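PDB 5AWO: isomaltodextranase from Arthrobacter globiformis, which catalyses the hydrolysis of (1->6)-alpha-D-glucosidic linkages in polysaccharides, removing successive isomaltose units from the non-reducing ends of the chains. Local coordinates for residues F31-A36 / L586-I591; A52-N57 / T97-S102; S139-V142 / V148-A151; D208-D211 / G215-N218. All coordinates share one frame; numbering follows the deposited sequence.

Contact 1: F31-A36 / L586-I591; sequences FTRSGA and LNLVTI
Arg33 lays its guanidinium against Leu588, and most of the buried surface lies here. Leu588 CG sits over one face of the planar group, shifted toward its rim, with CG 3.7 Å from Arg33 NH2. Leu588 CB approaches the same nitrogen at 3.7 Å, and CD2 at 3.8 Å. A bend at chi3 (61°) turns the arginine's end toward the strand. Two residues earlier on the strand, Leu586 CD2 only grazes the helix end, 4.4 Å from Ser34 CA.

No direct hydrogen bond joins the segments; a water does. Lying at the guanidinium edge and in its plane, it accepts from Arg33 NH1 at 3.0 Å and stands 2.8 Å from Thr590 OG1, to which it is hydrogen-bonded. Cutting Leu588 back to an alanine is likely to strip the apolar cover from that guanidinium face and leave a gap between helix end and strand.

The charge is met by Glu549, in a salt bridge to NH2, while NE and NH1 donate to Ala551 O and Asn28 OD1. Helix 30-34 precedes the first strand of the TIM barrel, whereas strand 585-592 belongs to an antiparallel sheet of the carbohydrate-binding module, so this is a domain interface of a modular glycoside hydrolase.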
loop_
_atom_site.group_PDB
_atom_site.type_symbol
_atom_site.label_atom_id
_atom_site.label_comp_id
_atom_site.label_asym_id
_atom_site.label_seq_id
_atom_site.Cartn_x
_atom_site.Cartn_y
_atom_site.Cartn_z
ATOM N N PHE A 31 9.278 -0.519 -4.352
ATOM C CA PHE A 31 8.271 0.445 -3.903
ATOM C C PHE A 31 7.688 0.086 -2.544
ATOM O O PHE A 31 7.663 0.933 -1.629
ATOM C CB PHE A 31 7.152 0.561 -4.928
ATOM C CG PHE A 31 7.596 1.190 -6.210
ATOM C CD1 PHE A 31 7.713 2.569 -6.338
ATOM C CD2 PHE A 31 7.895 0.393 -7.300
ATOM C CE1 PHE A 31 8.147 3.132 -7.523
ATOM C CE2 PHE A 31 8.310 0.953 -8.481
ATOM C CZ PHE A 31 8.436 2.318 -8.596
ATOM N N THR A 32 7.219 -1.133 -2.366
ATOM C CA THR A 32 6.638 -1.488 -1.087
ATOM C C THR A 32 7.696 -1.705 -0.012
ATOM O O THR A 32 7.415 -1.585 1.178
ATOM C CB THR A 32 5.751 -2.732 -1.154
ATOM O OG1 THR A 32 6.535 -3.851 -1.598
ATOM C CG2 THR A 32 4.556 -2.510 -2.078
ATOM N N ARG A 33 8.917 -2.070 -0.416
ATOM C CA ARG A 33 9.983 -2.241 0.566
ATOM C C ARG A 33 10.572 -0.949 1.087
ATOM O O ARG A 33 11.110 -0.916 2.193
ATOM C CB ARG A 33 11.086 -3.101 -0.064
ATOM C CG ARG A 33 10.638 -4.510 -0.383
ATOM C CD ARG A 33 11.658 -5.272 -1.234
ATOM N NE ARG A 33 12.941 -5.403 -0.546
ATOM C CZ ARG A 33 13.212 -6.346 0.351
ATOM N NH1 ARG A 33 12.328 -7.271 0.695
ATOM N NH2 ARG A 33 14.389 -6.332 0.957
ATOM N N SER A 34 10.496 0.118 0.287
ATOM C CA SER A 34 11.188 1.369 0.607
ATOM C C SER A 34 10.393 2.331 1.480
ATOM O O SER A 34 10.978 3.297 1.977
ATOM C CB SER A 34 11.628 2.128 -0.657
ATOM O OG SER A 34 12.556 1.364 -1.405
ATOM N N GLY A 35 9.109 2.091 1.682
ATOM C CA GLY A 35 8.315 3.042 2.457
ATOM C C GLY A 35 6.849 3.017 2.137
ATOM O O GLY A 35 6.266 1.996 1.750
ATOM N N ALA A 36 6.285 4.219 2.273
ATOM C CA ALA A 36 4.864 4.460 2.132
ATOM C C ALA A 36 4.503 4.814 0.700
ATOM O O ALA A 36 5.339 4.838 -0.212
ATOM C CB ALA A 36 4.456 5.571 3.074
ATOM N N LEU A 586 19.170 1.916 5.395
ATOM C CA LEU A 586 17.968 1.098 5.469
ATOM C C LEU A 586 18.259 -0.368 5.189
ATOM O O LEU A 586 18.784 -0.706 4.135
ATOM C CB LEU A 586 16.926 1.592 4.455
ATOM C CG LEU A 586 15.626 0.766 4.370
ATOM C CD1 LEU A 586 14.820 0.772 5.664
ATOM C CD2 LEU A 586 14.793 1.298 3.212
ATOM N N ASN A 587 17.845 -1.214 6.123
ATOM C CA ASN A 587 17.907 -2.654 5.945
ATOM C C ASN A 587 16.534 -3.232 6.216
ATOM O O ASN A 587 15.840 -2.774 7.131
ATOM C CB ASN A 587 18.911 -3.293 6.932
ATOM C CG ASN A 587 20.328 -2.804 6.722
ATOM O OD1 ASN A 587 21.100 -3.379 5.926
ATOM N ND2 ASN A 587 20.664 -1.709 7.393
ATOM N N LEU A 588 16.164 -4.254 5.456
ATOM C CA LEU A 588 14.982 -5.042 5.762
ATOM C C LEU A 588 15.411 -6.342 6.416
ATOM O O LEU A 588 16.131 -7.138 5.784
ATOM C CB LEU A 588 14.165 -5.325 4.501
ATOM C CG LEU A 588 13.460 -4.133 3.832
ATOM C CD1 LEU A 588 12.594 -3.377 4.834
ATOM C CD2 LEU A 588 14.408 -3.170 3.143
ATOM N N VAL A 589 15.011 -6.538 7.660
ATOM C CA VAL A 589 15.352 -7.746 8.407
ATOM C C VAL A 589 14.094 -8.581 8.443
ATOM O O VAL A 589 13.082 -8.174 9.040
ATOM C CB VAL A 589 15.867 -7.414 9.826
ATOM C CG1 VAL A 589 16.153 -8.689 10.607
ATOM C CG2 VAL A 589 17.128 -6.563 9.745
ATOM N N THR A 590 14.151 -9.731 7.781
ATOM C CA THR A 590 13.040 -10.653 7.665
ATOM C C THR A 590 13.360 -11.965 8.374
ATOM O O THR A 590 14.429 -12.557 8.148
ATOM C CB THR A 590 12.672 -10.868 6.188
ATOM O OG1 THR A 590 12.198 -9.609 5.655
ATOM C CG2 THR A 590 11.608 -11.929 5.989
ATOM N N ILE A 591 12.424 -12.394 9.202
ATOM C CA ILE A 591 12.483 -13.660 9.948
ATOM C C ILE A 591 11.257 -14.474 9.585
ATOM O O ILE A 591 10.139 -13.966 9.670
ATOM C CB ILE A 591 12.584 -13.452 11.487
ATOM C CG1 ILE A 591 12.531 -14.799 12.223
ATOM C CG2 ILE A 591 11.503 -12.504 12.015
ATOM C CD1 ILE A 591 12.973 -14.736 13.682
HETATM O O HOH W 1 13.078 -8.947 3.129
#

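Contact 2: A52-N57 / T97-S102; sequences APIPEN and TSYNDS
The Tyr99 ring meets Pro53 and Ile54 with its hydroxyl and the CE2 side of the ring. At the ring edge, near its plane, lies the backbone N of Ile54, which donates a weak hydrogen bond to Tyr99 OH (3.5 Å, N-H...O angle 148°). The closest approach is that of Tyr99 OH to Pro53 CA, at 3.3 Å. Pro53 CB comes in obliquely, 3.7 Å from Tyr99 CE2, and Ile54 CG2 reaches the same ring carbon at 3.8 Å, its side chain crossing that of the tyrosine at about a right angle. With CG anti to the backbone N (chi1 168°), the ring is carried across to the proline-rich segment. The hydroxyl has a stronger partner in Gly82 O, and the ring also meets Trp103, planes at about 50°.

The second flat group is the amide of Asn100. Its ND2 stands 3.7 Å from Pro53 CG, while OD1 is gripped from opposite faces of the amide plane by two donors of one residue: Ser102 N at 2.9 Å and Ser102 OG at 2.7 Å. The first of these bonds closes an Asx turn and helps fix the amide's rotation. In the TIM barrel, both segments belong to connections that follow consecutive strands, 39-42 and 77-79, and 52-57 leads into helix 56-68 with Pro55 at its N-cap position.

A water links the two segments. It accepts from Glu56 N, in the first turn of that helix, and donates to Ser102 OG at 2.8 Å. Farther out, the Glu56 carboxylate accepts from the backbone N of Gln104 and His105 and from Trp110 NE1.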
loop_
_atom_site.group_PDB
_atom_site.type_symbol
_atom_site.label_atom_id
_atom_site.label_comp_id
_atom_site.label_asym_id
_atom_site.label_seq_id
_atom_site.Cartn_x
_atom_site.Cartn_y
_atom_site.Cartn_z
ATOM N N ALA A 52 -16.609 14.132 -17.032
ATOM C CA ALA A 52 -16.012 14.418 -18.336
ATOM C C ALA A 52 -14.512 14.285 -18.273
ATOM O O ALA A 52 -13.922 14.559 -17.233
ATOM C CB ALA A 52 -16.353 15.842 -18.736
ATOM N N PRO A 53 -13.862 13.934 -19.407
ATOM C CA PRO A 53 -12.411 13.986 -19.463
ATOM C C PRO A 53 -11.864 15.397 -19.250
ATOM O O PRO A 53 -12.475 16.402 -19.655
ATOM C CB PRO A 53 -12.093 13.455 -20.877
ATOM C CG PRO A 53 -13.310 13.754 -21.668
ATOM C CD PRO A 53 -14.470 13.600 -20.709
ATOM N N ILE A 54 -10.725 15.502 -18.588
ATOM C CA ILE A 54 -10.158 16.827 -18.326
ATOM C C ILE A 54 -9.684 17.442 -19.653
ATOM O O ILE A 54 -8.929 16.806 -20.399
ATOM C CB ILE A 54 -9.036 16.808 -17.268
ATOM C CG1 ILE A 54 -8.702 18.240 -16.793
ATOM C CG2 ILE A 54 -7.802 16.073 -17.769
ATOM C CD1 ILE A 54 -7.712 18.346 -15.646
ATOM N N PRO A 55 -10.118 18.679 -19.947
ATOM C CA PRO A 55 -9.499 19.362 -21.087
ATOM C C PRO A 55 -8.008 19.575 -20.943
ATOM O O PRO A 55 -7.492 19.756 -19.848
ATOM C CB PRO A 55 -10.239 20.707 -21.136
ATOM C CG PRO A 55 -11.542 20.454 -20.489
ATOM C CD PRO A 55 -11.219 19.474 -19.372
ATOM N N GLU A 56 -7.301 19.582 -22.072
ATOM C CA GLU A 56 -5.877 19.707 -22.042
ATOM C C GLU A 56 -5.427 21.000 -21.369
ATOM O O GLU A 56 -4.433 20.991 -20.672
ATOM C CB GLU A 56 -5.298 19.624 -23.467
ATOM C CG GLU A 56 -3.813 19.350 -23.510
ATOM C CD GLU A 56 -3.279 19.166 -24.924
ATOM O OE1 GLU A 56 -3.840 19.824 -25.830
ATOM O OE2 GLU A 56 -2.337 18.368 -25.100
ATOM N N ASN A 57 -6.125 22.121 -21.618
ATOM C CA ASN A 57 -5.723 23.360 -20.950
ATOM C C ASN A 57 -5.917 23.328 -19.437
ATOM O O ASN A 57 -5.112 23.917 -18.696
ATOM C CB ASN A 57 -6.434 24.599 -21.488
ATOM C CG ASN A 57 -5.769 25.875 -20.986
ATOM O OD1 ASN A 57 -4.580 26.077 -21.208
ATOM N ND2 ASN A 57 -6.501 26.690 -20.229
ATOM N N THR A 97 -2.032 7.174 -27.678
ATOM C CA THR A 97 -1.007 8.203 -27.807
ATOM C C THR A 97 -1.197 9.429 -26.915
ATOM O O THR A 97 -0.260 10.181 -26.711
ATOM C CB THR A 97 -0.899 8.673 -29.267
ATOM O OG1 THR A 97 -2.168 9.164 -29.681
ATOM C CG2 THR A 97 -0.466 7.536 -30.174
ATOM N N SER A 98 -2.392 9.626 -26.365
ATOM C CA SER A 98 -2.620 10.766 -25.477
ATOM C C SER A 98 -3.749 10.448 -24.510
ATOM O O SER A 98 -4.319 9.364 -24.557
ATOM C CB SER A 98 -2.916 12.038 -26.270
ATOM O OG SER A 98 -2.847 13.177 -25.421
ATOM N N TYR A 99 -4.095 11.419 -23.655
ATOM C CA TYR A 99 -5.178 11.209 -22.692
ATOM C C TYR A 99 -6.574 11.250 -23.331
ATOM O O TYR A 99 -7.476 10.524 -22.923
ATOM C CB TYR A 99 -5.092 12.218 -21.538
ATOM C CG TYR A 99 -6.340 12.208 -20.691
ATOM C CD1 TYR A 99 -6.604 11.175 -19.804
ATOM C CD2 TYR A 99 -7.301 13.197 -20.829
ATOM C CE1 TYR A 99 -7.780 11.153 -19.053
ATOM C CE2 TYR A 99 -8.469 13.184 -20.071
ATOM C CZ TYR A 99 -8.703 12.148 -19.194
ATOM O OH TYR A 99 -9.881 12.133 -18.491
ATOM N N ASN A 100 -6.744 12.099 -24.349
ATOM C CA ASN A 100 -8.029 12.268 -25.010
ATOM C C ASN A 100 -7.800 12.739 -26.448
ATOM O O ASN A 100 -6.840 13.432 -26.706
ATOM C CB ASN A 100 -8.871 13.317 -24.258
ATOM C CG ASN A 100 -10.270 13.463 -24.816
ATOM O OD1 ASN A 100 -10.557 14.386 -25.610
ATOM N ND2 ASN A 100 -11.153 12.559 -24.439
ATOM N N ASP A 101 -8.688 12.345 -27.352
ATOM C CA ASP A 101 -8.564 12.730 -28.771
ATOM C C ASP A 101 -8.563 14.255 -29.001
ATOM O O ASP A 101 -8.109 14.694 -30.058
ATOM C CB ASP A 101 -9.670 12.078 -29.616
ATOM C CG ASP A 101 -9.497 10.580 -29.783
ATOM O OD1 ASP A 101 -8.439 10.027 -29.395
ATOM O OD2 ASP A 101 -10.460 9.961 -30.283
ATOM N N SER A 102 -9.087 15.047 -28.046
ATOM C CA SER A 102 -9.066 16.525 -28.144
ATOM C C SER A 102 -7.702 17.138 -27.876
ATOM O O SER A 102 -7.468 18.323 -28.174
ATOM C CB SER A 102 -10.091 17.169 -27.193
ATOM O OG SER A 102 -9.715 16.991 -25.834
HETATM O O HOH W 2 -8.734 19.318 -24.545
#

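Contact 3: S139-V142 / V148-A151; sequences SKTV and VKIA
Thr141 and Lys149 face each other as an antiparallel non-hydrogen-bonded pair, their CA atoms 4.1 Å apart. A backbone bond flanks the pair at each end. Val142 N donates to Val148 O at 2.9 Å, approaching almost in line with the carbonyl (C=O...N angle 173°). Ile150 N donates to Lys140 O at 3.0 Å, but from above the carbonyl plane, 39° out of it. The close approach also brings Thr141 CA to 3.2 Å from Val148 O as a CA-H...O contact. Only a short ladder results: beyond it, Ile150 and Ala151 enter a 3-10 turn, where Ala151 N donates to a water.

The side chains of the central pair diverge, and the apolar packing falls to the residues beside them. Val142 and Val148 lie side by side, pointing the same way, with Val142 CG2 3.7 Å from Val148 CG1. Ile150 packs along residues 140-142: CG1 touches Lys140 CB at 3.8 Å, and CD1 ends 3.9 Å from Val142 CG2. Its CG1 stands beside the backbone N (chi1 -60°), which turns this longer branch in toward them. Were Ile150 an alanine, Val142 CG2 and Lys140 CB would probably each lose a neighbour, opening a gap over the backbone between them.

Lys140 runs away to hydrogen-bond Thr90 OG1 and Thr91 O, while Lys149 forms a salt bridge with Asp152. The pairing lies in the long connection from barrel strand 120-124 to strand 197-200, which returns through helix 179-192. Ile150 rests on Ala134 of helix 132-135 and Tyr182 of helix 179-192, and Val142 meets Glu181 of the latter helix.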
loop_
_atom_site.group_PDB
_atom_site.type_symbol
_atom_site.label_atom_id
_atom_site.label_comp_id
_atom_site.label_asym_id
_atom_site.label_seq_id
_atom_site.Cartn_x
_atom_site.Cartn_y
_atom_site.Cartn_z
ATOM N N SER A 139 -4.385 -2.526 -39.980
ATOM C CA SER A 139 -2.953 -2.241 -40.091
ATOM C C SER A 139 -2.218 -2.356 -38.744
ATOM O O SER A 139 -0.990 -2.469 -38.715
ATOM C CB SER A 139 -2.710 -0.861 -40.723
ATOM O OG SER A 139 -2.844 0.235 -39.814
ATOM N N LYS A 140 -2.967 -2.304 -37.641
ATOM C CA LYS A 140 -2.336 -2.334 -36.338
ATOM C C LYS A 140 -2.079 -3.761 -35.904
ATOM O O LYS A 140 -2.954 -4.609 -35.977
ATOM C CB LYS A 140 -3.186 -1.580 -35.327
ATOM C CG LYS A 140 -3.405 -0.131 -35.738
ATOM C CD LYS A 140 -4.137 0.640 -34.674
ATOM C CE LYS A 140 -4.420 2.090 -35.054
ATOM N NZ LYS A 140 -3.285 2.981 -34.770
ATOM N N THR A 141 -0.874 -3.996 -35.410
ATOM C CA THR A 141 -0.430 -5.322 -35.022
ATOM C C THR A 141 0.293 -5.266 -33.690
ATOM O O THR A 141 0.785 -4.217 -33.272
ATOM C CB THR A 141 0.508 -5.947 -36.085
ATOM O OG1 THR A 141 1.603 -5.062 -36.330
ATOM C CG2 THR A 141 -0.217 -6.156 -37.378
ATOM N N VAL A 142 0.369 -6.409 -33.040
ATOM C CA VAL A 142 0.979 -6.497 -31.707
ATOM C C VAL A 142 2.480 -6.212 -31.796
ATOM O O VAL A 142 3.162 -6.708 -32.709
ATOM C CB VAL A 142 0.696 -7.878 -31.077
ATOM C CG1 VAL A 142 1.510 -8.090 -29.797
ATOM C CG2 VAL A 142 -0.791 -8.037 -30.807
ATOM N N VAL A 148 0.025 -10.933 -35.501
ATOM C CA VAL A 148 -1.205 -10.788 -34.717
ATOM C C VAL A 148 -1.741 -9.368 -34.884
ATOM O O VAL A 148 -1.147 -8.407 -34.398
ATOM C CB VAL A 148 -0.982 -11.087 -33.230
ATOM C CG1 VAL A 148 -2.303 -11.017 -32.455
ATOM C CG2 VAL A 148 -0.346 -12.460 -33.040
ATOM N N LYS A 149 -2.864 -9.214 -35.574
ATOM C CA LYS A 149 -3.540 -7.918 -35.642
ATOM C C LYS A 149 -4.146 -7.627 -34.271
ATOM O O LYS A 149 -4.502 -8.546 -33.543
ATOM C CB LYS A 149 -4.654 -7.948 -36.674
ATOM C CG LYS A 149 -4.158 -8.115 -38.111
ATOM C CD LYS A 149 -5.301 -8.349 -39.081
ATOM C CE LYS A 149 -6.099 -9.600 -38.741
ATOM N NZ LYS A 149 -5.270 -10.842 -38.704
ATOM N N ILE A 150 -4.281 -6.355 -33.940
ATOM C CA ILE A 150 -4.982 -5.993 -32.693
ATOM C C ILE A 150 -6.381 -6.606 -32.685
ATOM O O ILE A 150 -6.867 -7.070 -31.659
ATOM C CB ILE A 150 -4.968 -4.481 -32.487
ATOM C CG1 ILE A 150 -3.535 -3.944 -32.397
ATOM C CG2 ILE A 150 -5.737 -4.108 -31.221
ATOM C CD1 ILE A 150 -2.653 -4.669 -31.415
ATOM N N ALA A 151 -7.001 -6.682 -33.878
ATOM C CA ALA A 151 -8.292 -7.332 -34.055
ATOM C C ALA A 151 -8.350 -8.786 -33.583
ATOM O O ALA A 151 -9.425 -9.264 -33.213
ATOM C CB ALA A 151 -8.708 -7.277 -35.518
HETATM O O HOH W 3 -6.140 -4.713 -35.947
#

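Contact 4: D208-D211 / G215-N218; sequences DGRD and GQVN
Val217 packs over the peptide of Gly209 where a small beta hairpin, strands 210-211 and 215-216, meets the end of helix 203-208. Taken from CB outward, the valine first meets Gly209 and then Asp211. CB lies 4.1 Å from Gly209 O. CG2, placed between the backbone N and carbonyl carbon (chi1 -69° for CG1), presses on that oxygen at 3.3 Å. CG1 turns to the hairpin and ends 4.2 Å from Asp211 CB. Trp205 of helix 203-208 touches the same valine.

Gly209 O takes two backbone donors: Val217 N, in a short, nearly straight bond (2.8 Å), and Asn218 N, weakly. This doubled reception resembles that of a classic beta bulge. Nearer the turn, Asp211 and Gly215 form an antiparallel hydrogen-bonded pair, each N donating to the other's O, and residues 212-214 complete the loop. Arg210 and Gln216 lie side by side on one face, pointing the same way, their guanidinium and amide planes at 90°; Gln216 OE1 approaches Arg210 CG at 3.8 Å. Asp211 CB points to the other face, and its carboxylate accepts from Trp205 NE1 and Asn213 N.

Gly209 has positive phi, and a CB there would clash with Asn218 O. Just before it, Asp208 OD1 closes an Asx turn by accepting from Arg210 N at 3.2 Å, the donor lying 48° out of the carboxylate plane.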
loop_
_atom_site.group_PDB
_atom_site.type_symbol
_atom_site.label_atom_id
_atom_site.label_comp_id
_atom_site.label_asym_id
_atom_site.label_seq_id
_atom_site.Cartn_x
_atom_site.Cartn_y
_atom_site.Cartn_z
ATOM N N ASP A 208 -14.715 -11.004 -12.900
ATOM C CA ASP A 208 -15.986 -11.748 -12.915
ATOM C C ASP A 208 -17.183 -10.992 -13.495
ATOM O O ASP A 208 -18.291 -11.500 -13.478
ATOM C CB ASP A 208 -16.278 -12.376 -11.542
ATOM C CG ASP A 208 -16.692 -11.377 -10.527
ATOM O OD1 ASP A 208 -16.729 -10.183 -10.874
ATOM O OD2 ASP A 208 -16.964 -11.814 -9.388
ATOM N N GLY A 209 -16.961 -9.832 -14.093
ATOM C CA GLY A 209 -18.029 -9.112 -14.737
ATOM C C GLY A 209 -19.168 -8.641 -13.844
ATOM O O GLY A 209 -20.261 -8.344 -14.368
ATOM N N ARG A 210 -18.900 -8.578 -12.532
ATOM C CA ARG A 210 -19.900 -8.270 -11.510
ATOM C C ARG A 210 -19.516 -7.015 -10.756
ATOM O O ARG A 210 -18.340 -6.802 -10.476
ATOM C CB ARG A 210 -20.050 -9.442 -10.512
ATOM C CG ARG A 210 -20.657 -10.727 -11.079
ATOM C CD ARG A 210 -20.895 -11.783 -10.001
ATOM N NE ARG A 210 -21.381 -13.068 -10.555
ATOM C CZ ARG A 210 -21.775 -14.131 -9.837
ATOM N NH1 ARG A 210 -21.795 -14.111 -8.504
ATOM N NH2 ARG A 210 -22.160 -15.248 -10.463
ATOM N N ASP A 211 -20.511 -6.218 -10.357
ATOM C CA ASP A 211 -20.325 -5.131 -9.398
ATOM C C ASP A 211 -21.497 -5.152 -8.420
ATOM O O ASP A 211 -22.649 -5.074 -8.825
ATOM C CB ASP A 211 -20.209 -3.776 -10.098
ATOM C CG ASP A 211 -19.764 -2.689 -9.160
ATOM O OD1 ASP A 211 -20.405 -2.525 -8.085
ATOM O OD2 ASP A 211 -18.743 -2.000 -9.438
ATOM N N GLY A 215 -24.787 -4.676 -10.619
ATOM C CA GLY A 215 -25.265 -5.902 -11.204
ATOM C C GLY A 215 -24.215 -6.531 -12.109
ATOM O O GLY A 215 -23.024 -6.371 -11.864
ATOM N N GLN A 216 -24.657 -7.254 -13.133
ATOM C CA GLN A 216 -23.772 -7.748 -14.176
ATOM C C GLN A 216 -23.372 -6.581 -15.040
ATOM O O GLN A 216 -24.217 -5.811 -15.534
ATOM C CB GLN A 216 -24.461 -8.781 -15.087
ATOM C CG GLN A 216 -25.134 -9.925 -14.383
ATOM C CD GLN A 216 -24.173 -10.810 -13.640
ATOM O OE1 GLN A 216 -23.003 -10.930 -14.019
ATOM N NE2 GLN A 216 -24.670 -11.482 -12.599
ATOM N N VAL A 217 -22.071 -6.404 -15.225
ATOM C CA VAL A 217 -21.601 -5.281 -16.024
ATOM C C VAL A 217 -20.966 -5.690 -17.354
ATOM O O VAL A 217 -21.026 -4.939 -18.315
ATOM C CB VAL A 217 -20.636 -4.393 -15.226
ATOM C CG1 VAL A 217 -21.412 -3.675 -14.127
ATOM C CG2 VAL A 217 -19.473 -5.178 -14.662
ATOM N N ASN A 218 -20.303 -6.848 -17.381
ATOM C CA ASN A 218 -19.765 -7.394 -18.635
ATOM C C ASN A 218 -19.457 -8.880 -18.493
ATOM O O ASN A 218 -19.774 -9.482 -17.464
ATOM C CB ASN A 218 -18.576 -6.552 -19.146
ATOM C CG ASN A 218 -17.390 -6.497 -18.195
ATOM O OD1 ASN A 218 -16.838 -7.535 -17.760
ATOM N ND2 ASN A 218 -16.959 -5.297 -17.918
#

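In the fold
Contact 1 closes a loop of the chain that encloses the other three, joining the start of the barrel domain to the carbohydrate-binding module; contacts 2, 3 and 4 follow one another in series. Contact 1 is remote from the others, its centre 38 Å from that of contact 2 and 37 Å from that of contact 4, both across the chain's centre. Contacts 2 and 3 come nearest, with about 7 Å between closest atoms but no touch. Three contacts flank the probable catalytic pair: the Arg33 side chain of contact 1 lies about 8 Å from that of Asp262, the likely proton donor, while Asp211 of contact 4 and Tyr99 of contact 2 lie about 8 Å and 11 Å from the side chain of the likely nucleophile, Asp201. Contact 3 lies apart from both.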